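Local structure of winged BEAN albumin 1 (Psophocarpus tetragonolobus, 1WBA) at residues 92-97 / 102-107; 144-149 / 154-159; 28-33 / 80-85. The protein serves as a seed storage albumin of the winged bean and belongs to the Kunitz-type family of leguminous protease inhibitors. All blocks are in the same frame, centred on the assembly; numbering follows the deposited sequence.

Contact 1: residues 92-97 / 102-107; sequences WSVVDF and QQLKLA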
ATOM      1  N   TRP A  92       4.517   0.690   6.014  1.00  7.24           N
ATOM      2  CA  TRP A  92       4.521   1.459   4.769  1.00  4.92           C
ATOM      3  C   TRP A  92       4.515   2.941   5.127  1.00  7.29           C
ATOM      4  O   TRP A  92       3.800   3.365   6.045  1.00  8.05           O
ATOM      5  CB  TRP A  92       3.247   1.185   3.977  1.00  3.77           C
ATOM      6  CG  TRP A  92       3.145  -0.164   3.323  1.00  4.73           C
ATOM      7  CD1 TRP A  92       3.844  -1.314   3.627  1.00  5.10           C
ATOM      8  CD2 TRP A  92       2.317  -0.477   2.202  1.00  5.06           C
ATOM      9  NE1 TRP A  92       3.498  -2.316   2.741  1.00  7.37           N
ATOM     10  CE2 TRP A  92       2.569  -1.833   1.861  1.00  7.02           C
ATOM     11  CE3 TRP A  92       1.390   0.253   1.447  1.00  6.54           C
ATOM     12  CZ2 TRP A  92       1.912  -2.465   0.793  1.00  9.47           C
ATOM     13  CZ3 TRP A  92       0.745  -0.373   0.385  1.00  6.38           C
ATOM     14  CH2 TRP A  92       1.012  -1.723   0.067  1.00  8.37           C
ATOM     15  N   SER A  93       5.257   3.745   4.381  1.00  5.01           N
ATOM     16  CA  SER A  93       5.276   5.173   4.648  1.00  6.02           C
ATOM     17  C   SER A  93       5.408   5.908   3.334  1.00  5.26           C
ATOM     18  O   SER A  93       5.758   5.312   2.325  1.00  4.91           O
ATOM     19  CB  SER A  93       6.449   5.550   5.574  1.00  8.08           C
ATOM     20  OG  SER A  93       7.704   5.531   4.904  1.00  9.65           O
ATOM     21  N   VAL A  94       5.081   7.194   3.341  1.00  4.50           N
ATOM     22  CA  VAL A  94       5.218   8.032   2.158  1.00  5.09           C
ATOM     23  C   VAL A  94       6.356   9.017   2.432  1.00  6.36           C
ATOM     24  O   VAL A  94       6.388   9.681   3.471  1.00  7.36           O
ATOM     25  CB  VAL A  94       3.910   8.774   1.874  1.00  3.86           C
ATOM     26  CG1 VAL A  94       4.085   9.794   0.757  1.00  3.80           C
ATOM     27  CG2 VAL A  94       2.837   7.754   1.491  1.00  7.70           C
ATOM     28  N   VAL A  95       7.315   9.073   1.523  1.00  5.80           N
ATOM     29  CA  VAL A  95       8.464   9.961   1.659  1.00  6.68           C
ATOM     30  C   VAL A  95       8.444  10.978   0.518  1.00  5.90           C
ATOM     31  O   VAL A  95       8.228  10.617  -0.645  1.00  5.90           O
ATOM     32  CB  VAL A  95       9.781   9.126   1.624  1.00  7.07           C
ATOM     33  CG1 VAL A  95      11.026  10.028   1.603  1.00  6.25           C
ATOM     34  CG2 VAL A  95       9.820   8.165   2.823  1.00  4.64           C
ATOM     35  N   ASP A  96       8.587  12.258   0.841  1.00  6.63           N
ATOM     36  CA  ASP A  96       8.605  13.281  -0.206  1.00  9.00           C
ATOM     37  C   ASP A  96      10.037  13.284  -0.736  1.00  9.36           C
ATOM     38  O   ASP A  96      10.891  14.086  -0.337  1.00 10.66           O
ATOM     39  CB  ASP A  96       8.204  14.643   0.345  1.00 10.56           C
ATOM     40  CG  ASP A  96       7.778  15.584  -0.740  1.00 12.57           C
ATOM     41  OD1 ASP A  96       8.112  15.329  -1.917  1.00 15.20           O
ATOM     42  OD2 ASP A  96       7.080  16.563  -0.429  1.00 18.39           O
ATOM     43  N   PHE A  97      10.269  12.335  -1.626  1.00  8.87           N
ATOM     44  CA  PHE A  97      11.576  12.052  -2.197  1.00  8.89           C
ATOM     45  C   PHE A  97      12.081  13.009  -3.258  1.00  8.66           C
ATOM     46  O   PHE A  97      11.532  13.093  -4.358  1.00  8.93           O
ATOM     47  CB  PHE A  97      11.561  10.613  -2.730  1.00  8.03           C
ATOM     48  CG  PHE A  97      12.898   9.953  -2.737  1.00  9.83           C
ATOM     49  CD1 PHE A  97      13.407   9.381  -1.581  1.00  8.83           C
ATOM     50  CD2 PHE A  97      13.645   9.895  -3.908  1.00 13.51           C
ATOM     51  CE1 PHE A  97      14.651   8.752  -1.591  1.00 13.48           C
ATOM     52  CE2 PHE A  97      14.888   9.268  -3.932  1.00 15.33           C
ATOM     53  CZ  PHE A  97      15.394   8.693  -2.772  1.00 12.26           C
ATOM     54  N   GLN A 102       6.518  12.190  -3.990  1.00  7.68           N
ATOM     55  CA  GLN A 102       6.041  11.299  -2.928  1.00  7.87           C
ATOM     56  C   GLN A 102       5.907   9.865  -3.428  1.00  5.55           C
ATOM     57  O   GLN A 102       5.252   9.611  -4.447  1.00  4.17           O
ATOM     58  CB  GLN A 102       4.713  11.804  -2.358  1.00  8.87           C
ATOM     59  CG  GLN A 102       4.823  13.231  -1.853  1.00 16.34           C
ATOM     60  CD  GLN A 102       3.619  13.719  -1.065  1.00 20.03           C
ATOM     61  OE1 GLN A 102       3.640  14.821  -0.532  1.00 25.58           O
ATOM     62  NE2 GLN A 102       2.584  12.900  -0.965  1.00 22.53           N
ATOM     63  N   GLN A 103       6.574   8.949  -2.732  1.00  6.16           N
ATOM     64  CA  GLN A 103       6.593   7.535  -3.096  1.00  7.86           C
ATOM     65  C   GLN A 103       6.594   6.709  -1.844  1.00  4.95           C
ATOM     66  O   GLN A 103       6.924   7.215  -0.764  1.00  5.94           O
ATOM     67  CB  GLN A 103       7.871   7.199  -3.854  1.00  8.80           C
ATOM     68  CG  GLN A 103       8.287   8.232  -4.839  1.00 18.36           C
ATOM     69  CD  GLN A 103       9.431   7.769  -5.690  1.00 21.58           C
ATOM     70  OE1 GLN A 103      10.415   7.226  -5.190  1.00 21.51           O
ATOM     71  NE2 GLN A 103       9.303   7.962  -6.998  1.00 26.94           N
ATOM     72  N   LEU A 104       6.286   5.425  -1.988  1.00  4.72           N
ATOM     73  CA  LEU A 104       6.257   4.530  -0.834  1.00  6.31           C
ATOM     74  C   LEU A 104       7.627   3.947  -0.487  1.00  5.82           C
ATOM     75  O   LEU A 104       8.320   3.393  -1.340  1.00  5.29           O
ATOM     76  CB  LEU A 104       5.246   3.393  -1.021  1.00  5.97           C
ATOM     77  CG  LEU A 104       3.786   3.750  -1.308  1.00 10.94           C
ATOM     78  CD1 LEU A 104       2.924   2.534  -1.040  1.00 11.12           C
ATOM     79  CD2 LEU A 104       3.339   4.883  -0.445  1.00 13.48           C
ATOM     80  N   LYS A 105       7.999   4.071   0.780  1.00  4.67           N
ATOM     81  CA  LYS A 105       9.267   3.566   1.272  1.00  3.58           C
ATOM     82  C   LYS A 105       9.019   2.885   2.607  1.00  5.47           C
ATOM     83  O   LYS A 105       7.993   3.126   3.265  1.00  6.49           O
ATOM     84  CB  LYS A 105      10.243   4.726   1.523  1.00  4.36           C
ATOM     85  CG  LYS A 105      10.589   5.599   0.312  1.00  2.91           C
ATOM     86  CD  LYS A 105      11.522   4.869  -0.643  1.00  3.99           C
ATOM     87  CE  LYS A 105      12.245   5.859  -1.567  1.00  4.62           C
ATOM     88  NZ  LYS A 105      13.039   5.117  -2.591  1.00  3.85           N
ATOM     89  N   LEU A 106       9.951   2.034   3.015  1.00  5.24           N
ATOM     90  CA  LEU A 106       9.843   1.401   4.324  1.00  8.87           C
ATOM     91  C   LEU A 106      10.017   2.562   5.315  1.00  9.59           C
ATOM     92  O   LEU A 106      10.854   3.448   5.105  1.00  8.82           O
ATOM     93  CB  LEU A 106      10.949   0.363   4.527  1.00  8.83           C
ATOM     94  CG  LEU A 106      10.847  -0.910   3.682  1.00 10.50           C
ATOM     95  CD1 LEU A 106      11.838  -1.923   4.215  1.00 12.05           C
ATOM     96  CD2 LEU A 106       9.439  -1.481   3.723  1.00  6.91           C
ATOM     97  N   ALA A 107       9.188   2.584   6.351  1.00  8.05           N
ATOM     98  CA  ALA A 107       9.223   3.647   7.348  1.00  9.14           C
ATOM     99  C   ALA A 107      10.445   3.601   8.247  1.00  9.29           C
ATOM    100  O   ALA A 107      11.016   2.531   8.471  1.00 11.96           O
ATOM    101  CB  ALA A 107       7.973   3.584   8.208  1.00  7.80           C
TER
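Strands 92-97 and 103-106 run antiparallel with a marked twist, 122° between their directions, and pair Ser93 with Lys105 and Val95 with Gln103 through their backbones. They form a beta hairpin of the Kunitz-type beta-trefoil. The Val95-Gln103 pair is bonded in both directions, Val95 N to Gln103 O being nearly straight at 173°. At the other pair, Lys105 N reaches Ser93 O well, whereas the return bond from Ser93 N to Lys105 O is bent and weak. The hydroxyl of Ser93 reinforces it: turned between its own backbone N and carbonyl carbon (chi1 75°), OG donates to Lys105 O at 2.9 Å, coming from above the carbonyl plane. Two donors of one residue thus grip a single oxygen.

On the face carrying Val94 and Leu104, the two branches of the leucine divide the work. CD2 of Leu104 presses on CG2 of Val94 at 3.5 Å, a tight fit, while CD1 of Leu104 meets the benzo part of the Trp92 indole at CE3, 3.7 Å away. Farther along, CG1 of Val94 lies against CB of Gln102. Phe134 of strand 130-136 and Val158 of strand 154-159 also touch Val94.

The face of Ser93, Val95 and Lys105 is built differently. The lysine chain passes CG2 of Val95 at about a right angle, bends at chi2, and carries its amine toward Phe97. There the charge has further partners, a salt bridge to Glu38 and a hydrogen bond to Ser45, which probably help hold it in a largely buried setting. Lys105 NZ stands over one face of the Phe97 ring, 4.3 Å from the centroid and displaced toward the rim, in a cation-pi contact, with CE of Lys105 3.7 Å from CD1 of Phe97.

Contact 2: residues 144-149 / 154-159; sequences IGISTD and KRLVVS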
ATOM      1  N   ILE A 144      -2.697   6.351  -5.338  1.00  8.08           N
ATOM      2  CA  ILE A 144      -1.449   5.607  -5.344  1.00  7.85           C
ATOM      3  C   ILE A 144      -1.398   4.894  -6.691  1.00  8.36           C
ATOM      4  O   ILE A 144      -2.298   4.120  -7.026  1.00  7.54           O
ATOM      5  CB  ILE A 144      -1.353   4.613  -4.165  1.00  9.33           C
ATOM      6  CG1 ILE A 144      -1.324   5.406  -2.842  1.00  9.03           C
ATOM      7  CG2 ILE A 144      -0.089   3.730  -4.308  1.00  8.68           C
ATOM      8  CD1 ILE A 144      -1.467   4.565  -1.599  1.00  9.47           C
ATOM      9  N   GLY A 145      -0.370   5.200  -7.476  1.00  3.90           N
ATOM     10  CA  GLY A 145      -0.229   4.589  -8.779  1.00  6.24           C
ATOM     11  C   GLY A 145       1.178   4.059  -8.982  1.00  7.29           C
ATOM     12  O   GLY A 145       1.986   4.028  -8.054  1.00  9.26           O
ATOM     13  N   ILE A 146       1.477   3.688 -10.216  1.00  8.39           N
ATOM     14  CA  ILE A 146       2.769   3.139 -10.582  1.00  9.74           C
ATOM     15  C   ILE A 146       3.554   4.109 -11.455  1.00 10.43           C
ATOM     16  O   ILE A 146       2.978   4.839 -12.257  1.00 10.50           O
ATOM     17  CB  ILE A 146       2.572   1.827 -11.394  1.00 11.88           C
ATOM     18  CG1 ILE A 146       1.969   0.746 -10.508  1.00 13.47           C
ATOM     19  CG2 ILE A 146       3.890   1.346 -12.004  1.00 15.58           C
ATOM     20  CD1 ILE A 146       2.869   0.323  -9.405  1.00 15.51           C
ATOM     21  N   SER A 147       4.865   4.121 -11.281  1.00  9.55           N
ATOM     22  CA  SER A 147       5.742   4.941 -12.100  1.00 10.90           C
ATOM     23  C   SER A 147       6.987   4.090 -12.306  1.00  9.81           C
ATOM     24  O   SER A 147       7.611   3.644 -11.334  1.00 10.22           O
ATOM     25  CB  SER A 147       6.106   6.237 -11.391  1.00 13.67           C
ATOM     26  OG  SER A 147       6.937   7.026 -12.221  1.00 18.52           O
ATOM     27  N   THR A 148       7.322   3.827 -13.562  1.00  9.41           N
ATOM     28  CA  THR A 148       8.491   3.010 -13.873  1.00  9.80           C
ATOM     29  C   THR A 148       9.741   3.869 -13.880  1.00  9.79           C
ATOM     30  O   THR A 148       9.767   4.913 -14.543  1.00 10.06           O
ATOM     31  CB  THR A 148       8.325   2.318 -15.232  1.00 10.75           C
ATOM     32  OG1 THR A 148       7.131   1.519 -15.201  1.00 16.94           O
ATOM     33  CG2 THR A 148       9.506   1.405 -15.532  1.00  8.52           C
ATOM     34  N   ASP A 149      10.757   3.462 -13.118  1.00  7.84           N
ATOM     35  CA  ASP A 149      12.004   4.217 -13.078  1.00  8.26           C
ATOM     36  C   ASP A 149      12.957   3.797 -14.226  1.00  7.88           C
ATOM     37  O   ASP A 149      12.657   2.846 -14.970  1.00  7.73           O
ATOM     38  CB  ASP A 149      12.659   4.161 -11.668  1.00  7.71           C
ATOM     39  CG  ASP A 149      13.208   2.786 -11.285  1.00  3.41           C
ATOM     40  OD1 ASP A 149      13.512   1.939 -12.144  1.00  4.81           O
ATOM     41  OD2 ASP A 149      13.381   2.569 -10.077  1.00  6.59           O
ATOM     42  N   LYS A 154       8.878  -0.819 -10.859  1.00  6.42           N
ATOM     43  CA  LYS A 154       7.561  -0.198 -10.823  1.00  7.67           C
ATOM     44  C   LYS A 154       7.259   0.383  -9.449  1.00  7.09           C
ATOM     45  O   LYS A 154       6.588  -0.242  -8.629  1.00  6.45           O
ATOM     46  CB  LYS A 154       6.507  -1.209 -11.249  1.00  6.74           C
ATOM     47  CG  LYS A 154       6.694  -1.602 -12.684  1.00 12.34           C
ATOM     48  CD  LYS A 154       5.562  -2.463 -13.186  1.00 23.90           C
ATOM     49  CE  LYS A 154       5.839  -2.932 -14.611  1.00 28.48           C
ATOM     50  NZ  LYS A 154       6.370  -1.797 -15.450  1.00 34.58           N
ATOM     51  N   ARG A 155       7.748   1.596  -9.220  1.00  4.30           N
ATOM     52  CA  ARG A 155       7.573   2.276  -7.949  1.00  6.06           C
ATOM     53  C   ARG A 155       6.127   2.686  -7.690  1.00  7.41           C
ATOM     54  O   ARG A 155       5.389   3.020  -8.618  1.00  7.69           O
ATOM     55  CB  ARG A 155       8.452   3.521  -7.900  1.00  7.79           C
ATOM     56  CG  ARG A 155       9.931   3.276  -8.172  1.00  8.93           C
ATOM     57  CD  ARG A 155      10.698   4.517  -7.817  1.00  8.30           C
ATOM     58  NE  ARG A 155      12.073   4.507  -8.297  1.00 10.02           N
ATOM     59  CZ  ARG A 155      12.968   5.432  -7.965  1.00 10.34           C
ATOM     60  NH1 ARG A 155      12.616   6.409  -7.139  1.00  8.74           N
ATOM     61  NH2 ARG A 155      14.182   5.425  -8.508  1.00  6.36           N
ATOM     62  N   LEU A 156       5.718   2.606  -6.427  1.00  8.06           N
ATOM     63  CA  LEU A 156       4.377   3.010  -6.026  1.00  8.07           C
ATOM     64  C   LEU A 156       4.509   4.475  -5.646  1.00  6.30           C
ATOM     65  O   LEU A 156       5.224   4.819  -4.705  1.00  7.18           O
ATOM     66  CB  LEU A 156       3.895   2.177  -4.837  1.00  5.91           C
ATOM     67  CG  LEU A 156       3.569   0.705  -5.122  1.00 10.57           C
ATOM     68  CD1 LEU A 156       2.938   0.077  -3.917  1.00 13.41           C
ATOM     69  CD2 LEU A 156       2.615   0.594  -6.252  1.00 12.78           C
ATOM     70  N   VAL A 157       3.884   5.338  -6.437  1.00  7.15           N
ATOM     71  CA  VAL A 157       3.946   6.775  -6.210  1.00  7.95           C
ATOM     72  C   VAL A 157       2.599   7.358  -5.768  1.00  8.53           C
ATOM     73  O   VAL A 157       1.532   6.791  -6.034  1.00  7.89           O
ATOM     74  CB  VAL A 157       4.480   7.522  -7.446  1.00  6.13           C
ATOM     75  CG1 VAL A 157       5.843   6.961  -7.832  1.00  8.94           C
ATOM     76  CG2 VAL A 157       3.523   7.406  -8.607  1.00 10.42           C
ATOM     77  N   VAL A 158       2.658   8.497  -5.092  1.00  7.61           N
ATOM     78  CA  VAL A 158       1.461   9.143  -4.583  1.00  8.98           C
ATOM     79  C   VAL A 158       1.261  10.524  -5.202  1.00  9.87           C
ATOM     80  O   VAL A 158       2.125  11.395  -5.090  1.00 10.09           O
ATOM     81  CB  VAL A 158       1.543   9.287  -3.031  1.00  9.98           C
ATOM     82  CG1 VAL A 158       0.284   9.933  -2.460  1.00 12.18           C
ATOM     83  CG2 VAL A 158       1.758   7.930  -2.386  1.00  9.87           C
ATOM     84  N   SER A 159       0.139  10.714  -5.883  1.00  9.40           N
ATOM     85  CA  SER A 159      -0.179  12.008  -6.450  1.00 11.02           C
ATOM     86  C   SER A 159      -1.651  12.082  -6.820  1.00 10.90           C
ATOM     87  O   SER A 159      -2.331  11.056  -6.952  1.00 10.89           O
ATOM     88  CB  SER A 159       0.709  12.348  -7.657  1.00 15.06           C
ATOM     89  OG  SER A 159       0.221  11.795  -8.858  1.00 20.52           O
TER
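Asp149 and Arg155 make the one salt bridge between 144-149 and 154-159. Arg155 NE gives a nearly straight bond to Asp149 OD2 at 2.9 Å, and NH2 of the same guanidinium adds a weak second one. The oxygen sits at the guanidinium edge, within its plane, and receives NE on its anti lone pair, with carboxylate and guanidinium planes almost perpendicular (87°). The arginine chain, extended from CG to NE, crosses the aspartate at about a right angle.

The second shell holds both groups. Asp149 OD1 accepts the backbone N of Lys153 in the connecting turn, while Arg155 NH1 bonds to OE1 of Gln103. The carboxylate is thus tied on both oxygens, an arrangement that probably stabilises its negative charge.

On the face that carries Arg155, CB of Ser147 touches CG1 of Val157 at 3.6 Å. On the other face, Ile144 and Val158 lie side by side and point the same way, CG1 of Ile144 being 4.0 Å from CG2 of Val158. CG2 of Ile146 rests on CB of Lys154 at 3.7 Å. Leu132 and Phe134 of strand 130-136 cover Ile144 and Val158 respectively.

Between the two faces, the backbones join: Gly145 N to Val157 O at 2.9 Å, with the return bond from Val157 N to Gly145 O beside it. Ser147 N likewise bonds to Arg155 O, but the bond from Arg155 N to Ser147 O is weak. Five successive antiparallel pairs, from Ile144-Val158 to Thr148-Lys154, make this a regular two-stranded hairpin, one of those from which the beta-trefoil of the Kunitz-type inhibitor family is assembled.

Contact 3: residues 28-33 / 80-85; sequences AGIDVV and INFATD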
ATOM      1  N   ALA A  28       0.380  -9.167 -10.358  1.00  8.30           N
ATOM      2  CA  ALA A  28       1.628  -8.905  -9.646  1.00  9.03           C
ATOM      3  C   ALA A  28       1.362  -8.433  -8.216  1.00  8.04           C
ATOM      4  O   ALA A  28       0.409  -7.697  -7.960  1.00  8.22           O
ATOM      5  CB  ALA A  28       2.470  -7.875 -10.390  1.00  8.37           C
ATOM      6  N   GLY A  29       2.242  -8.835  -7.306  1.00  7.97           N
ATOM      7  CA  GLY A  29       2.122  -8.444  -5.921  1.00  8.93           C
ATOM      8  C   GLY A  29       3.079  -7.330  -5.514  1.00  9.05           C
ATOM      9  O   GLY A  29       3.773  -6.720  -6.346  1.00  7.82           O
ATOM     10  N   ILE A  30       3.115  -7.081  -4.210  1.00  8.45           N
ATOM     11  CA  ILE A  30       3.953  -6.049  -3.599  1.00  7.15           C
ATOM     12  C   ILE A  30       5.330  -6.636  -3.267  1.00  6.24           C
ATOM     13  O   ILE A  30       5.431  -7.724  -2.693  1.00  5.27           O
ATOM     14  CB  ILE A  30       3.305  -5.508  -2.285  1.00  9.52           C
ATOM     15  CG1 ILE A  30       1.857  -5.072  -2.536  1.00  7.84           C
ATOM     16  CG2 ILE A  30       4.154  -4.360  -1.702  1.00  8.93           C
ATOM     17  CD1 ILE A  30       1.702  -4.056  -3.651  1.00  9.82           C
ATOM     18  N   ASP A  31       6.373  -5.858  -3.539  1.00  6.11           N
ATOM     19  CA  ASP A  31       7.757  -6.280  -3.334  1.00  5.67           C
ATOM     20  C   ASP A  31       8.537  -5.112  -2.711  1.00  6.48           C
ATOM     21  O   ASP A  31       8.032  -3.981  -2.643  1.00  6.37           O
ATOM     22  CB  ASP A  31       8.317  -6.621  -4.718  1.00  4.27           C
ATOM     23  CG  ASP A  31       9.577  -7.453  -4.691  1.00  5.09           C
ATOM     24  OD1 ASP A  31      10.190  -7.712  -3.634  1.00  6.94           O
ATOM     25  OD2 ASP A  31       9.947  -7.866  -5.798  1.00 10.26           O
ATOM     26  N   VAL A  32       9.730  -5.402  -2.194  1.00  6.80           N
ATOM     27  CA  VAL A  32      10.583  -4.382  -1.604  1.00  5.94           C
ATOM     28  C   VAL A  32      11.955  -4.604  -2.245  1.00  6.68           C
ATOM     29  O   VAL A  32      12.525  -5.691  -2.153  1.00  7.28           O
ATOM     30  CB  VAL A  32      10.676  -4.506  -0.064  1.00  5.23           C
ATOM     31  CG1 VAL A  32      11.504  -3.369   0.485  1.00  5.89           C
ATOM     32  CG2 VAL A  32       9.297  -4.452   0.565  1.00  6.14           C
ATOM     33  N   VAL A  33      12.438  -3.590  -2.957  1.00  7.08           N
ATOM     34  CA  VAL A  33      13.723  -3.646  -3.658  1.00  5.16           C
ATOM     35  C   VAL A  33      14.439  -2.312  -3.505  1.00  6.20           C
ATOM     36  O   VAL A  33      13.882  -1.346  -2.990  1.00  5.52           O
ATOM     37  CB  VAL A  33      13.558  -3.910  -5.199  1.00  5.12           C
ATOM     38  CG1 VAL A  33      12.868  -5.231  -5.458  1.00  8.10           C
ATOM     39  CG2 VAL A  33      12.775  -2.782  -5.882  1.00  5.18           C
ATOM     40  N   ILE A  80      -0.581   0.116   7.320  1.00  6.49           N
ATOM     41  CA  ILE A  80      -0.277  -1.107   6.584  1.00  4.27           C
ATOM     42  C   ILE A  80       1.150  -1.503   6.882  1.00  5.14           C
ATOM     43  O   ILE A  80       2.035  -0.662   6.872  1.00  5.47           O
ATOM     44  CB  ILE A  80      -0.471  -0.907   5.055  1.00  5.78           C
ATOM     45  CG1 ILE A  80      -1.940  -0.563   4.759  1.00  7.28           C
ATOM     46  CG2 ILE A  80      -0.089  -2.172   4.297  1.00  3.74           C
ATOM     47  CD1 ILE A  80      -2.257  -0.272   3.305  1.00  7.36           C
ATOM     48  N   ASN A  81       1.372  -2.768   7.200  1.00  5.29           N
ATOM     49  CA  ASN A  81       2.728  -3.221   7.478  1.00  8.85           C
ATOM     50  C   ASN A  81       2.978  -4.613   6.926  1.00  8.33           C
ATOM     51  O   ASN A  81       2.047  -5.405   6.785  1.00  9.83           O
ATOM     52  CB  ASN A  81       3.035  -3.156   8.979  1.00 11.04           C
ATOM     53  CG  ASN A  81       2.292  -4.218   9.794  1.00 14.13           C
ATOM     54  OD1 ASN A  81       2.724  -5.366   9.868  1.00 18.45           O
ATOM     55  ND2 ASN A  81       1.200  -3.828  10.437  1.00 14.65           N
ATOM     56  N   PHE A  82       4.221  -4.905   6.549  1.00  9.09           N
ATOM     57  CA  PHE A  82       4.540  -6.235   6.030  1.00  8.43           C
ATOM     58  C   PHE A  82       4.398  -7.260   7.155  1.00  8.76           C
ATOM     59  O   PHE A  82       4.827  -7.030   8.280  1.00  8.99           O
ATOM     60  CB  PHE A  82       5.930  -6.253   5.395  1.00  7.27           C
ATOM     61  CG  PHE A  82       5.990  -5.516   4.098  1.00  6.23           C
ATOM     62  CD1 PHE A  82       5.425  -6.064   2.959  1.00  6.61           C
ATOM     63  CD2 PHE A  82       6.571  -4.248   4.024  1.00  5.12           C
ATOM     64  CE1 PHE A  82       5.422  -5.368   1.746  1.00  5.57           C
ATOM     65  CE2 PHE A  82       6.576  -3.537   2.820  1.00  4.67           C
ATOM     66  CZ  PHE A  82       6.000  -4.096   1.677  1.00  4.82           C
ATOM     67  N   ALA A  83       3.800  -8.393   6.833  1.00  9.87           N
ATOM     68  CA  ALA A  83       3.521  -9.409   7.831  1.00 13.58           C
ATOM     69  C   ALA A  83       4.519 -10.531   7.914  1.00 15.66           C
ATOM     70  O   ALA A  83       4.581 -11.243   8.910  1.00 19.56           O
ATOM     71  CB  ALA A  83       2.123  -9.972   7.589  1.00 14.68           C
ATOM     72  N   THR A  84       5.315 -10.696   6.880  1.00 16.24           N
ATOM     73  CA  THR A  84       6.268 -11.778   6.879  1.00 19.36           C
ATOM     74  C   THR A  84       7.718 -11.348   6.676  1.00 20.10           C
ATOM     75  O   THR A  84       8.028 -10.175   6.414  1.00 17.02           O
ATOM     76  CB  THR A  84       5.927 -12.763   5.763  1.00 18.19           C
ATOM     77  OG1 THR A  84       6.189 -12.151   4.498  1.00 20.37           O
ATOM     78  CG2 THR A  84       4.451 -13.138   5.824  1.00 20.56           C
ATOM     79  N   ASP A  85       8.613 -12.312   6.848  1.00 18.14           N
ATOM     80  CA  ASP A  85      10.022 -12.075   6.616  1.00 19.24           C
ATOM     81  C   ASP A  85      10.081 -11.865   5.110  1.00 17.55           C
ATOM     82  O   ASP A  85       9.249 -12.409   4.374  1.00 17.85           O
ATOM     83  CB  ASP A  85      10.841 -13.308   7.003  1.00 21.55           C
ATOM     84  CG  ASP A  85      10.805 -13.592   8.496  1.00 22.50           C
ATOM     85  OD1 ASP A  85      10.962 -12.661   9.314  1.00 23.79           O
ATOM     86  OD2 ASP A  85      10.631 -14.770   8.853  1.00 29.40           O
TER
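The ring of Phe82 is the flat group at which segments 28-33 and 80-85 meet, and two branched side chains touch its outer end. Ile30 comes to the edge: its CG2 lies near the ring plane, 3.8 Å from CE1 of Phe82. Val32 approaches obliquely, with CG2 at 3.5 Å from CZ of Phe82 and slightly farther from CE2. The indole of Trp92 also meets the phenyl ring, the two planes inclined at about 50°, and Thr57 of strand 56-61 touches it as well.

One methyl from each beta-branched residue does the work. In Ile30, CG2 is anti to the backbone N, and it is this branch that faces the phenylalanine, while the longer arm through CG1 leads away. In Val32, with CG1 anti to the backbone N (chi1 -177°), the touching methyl is CG2, anti to the carbonyl carbon. The phenylalanine side chain covers about half of the gap, the nearest CA atoms, those of Ile30 and Phe82, being 9.6 Å apart. No hydrogen bond joins the two segments.

Between Ile30 and Val32, Asp31 turns the other way. Its OD1 accepts Val32 N at 2.8 Å, the donor standing 32° out of the carboxylate plane, and its OD2 is held by a salt bridge to Arg51 and a hydrogen bond to Ser49. The alternation follows from the extended strand 30-33, which turns Ile30 and Val32 toward Phe82 and Asp31 away from it. Such side-chain packing between strands that are not paired with each other, here 30-33 and 78-82, belongs to the apolar interior of the Kunitz-type beta-trefoil.

Contacts 1 and 2 are hairpins held by backbone bonds, whereas contact 3 joins, by side chains alone, strands that are not paired with each other. Contacts 1 and 3 are buried; contact 2 is only partly so, and its ion pair lies toward the hairpin turn. The two hairpins touch through probable hydrogen bonds from Val158 N to Gln102 O and from Leu104 N to Leu156 O, so strand 103-106 also meets strand 154-159. Contact 3 meets contact 1 through Trp92, whose N probably bonds to Ile80 O, and through CD2 of Leu106 against Phe82. Contacts 2 and 3 do not touch. Charge is paired within contact 2, but contact 1 takes its anionic partner from outside.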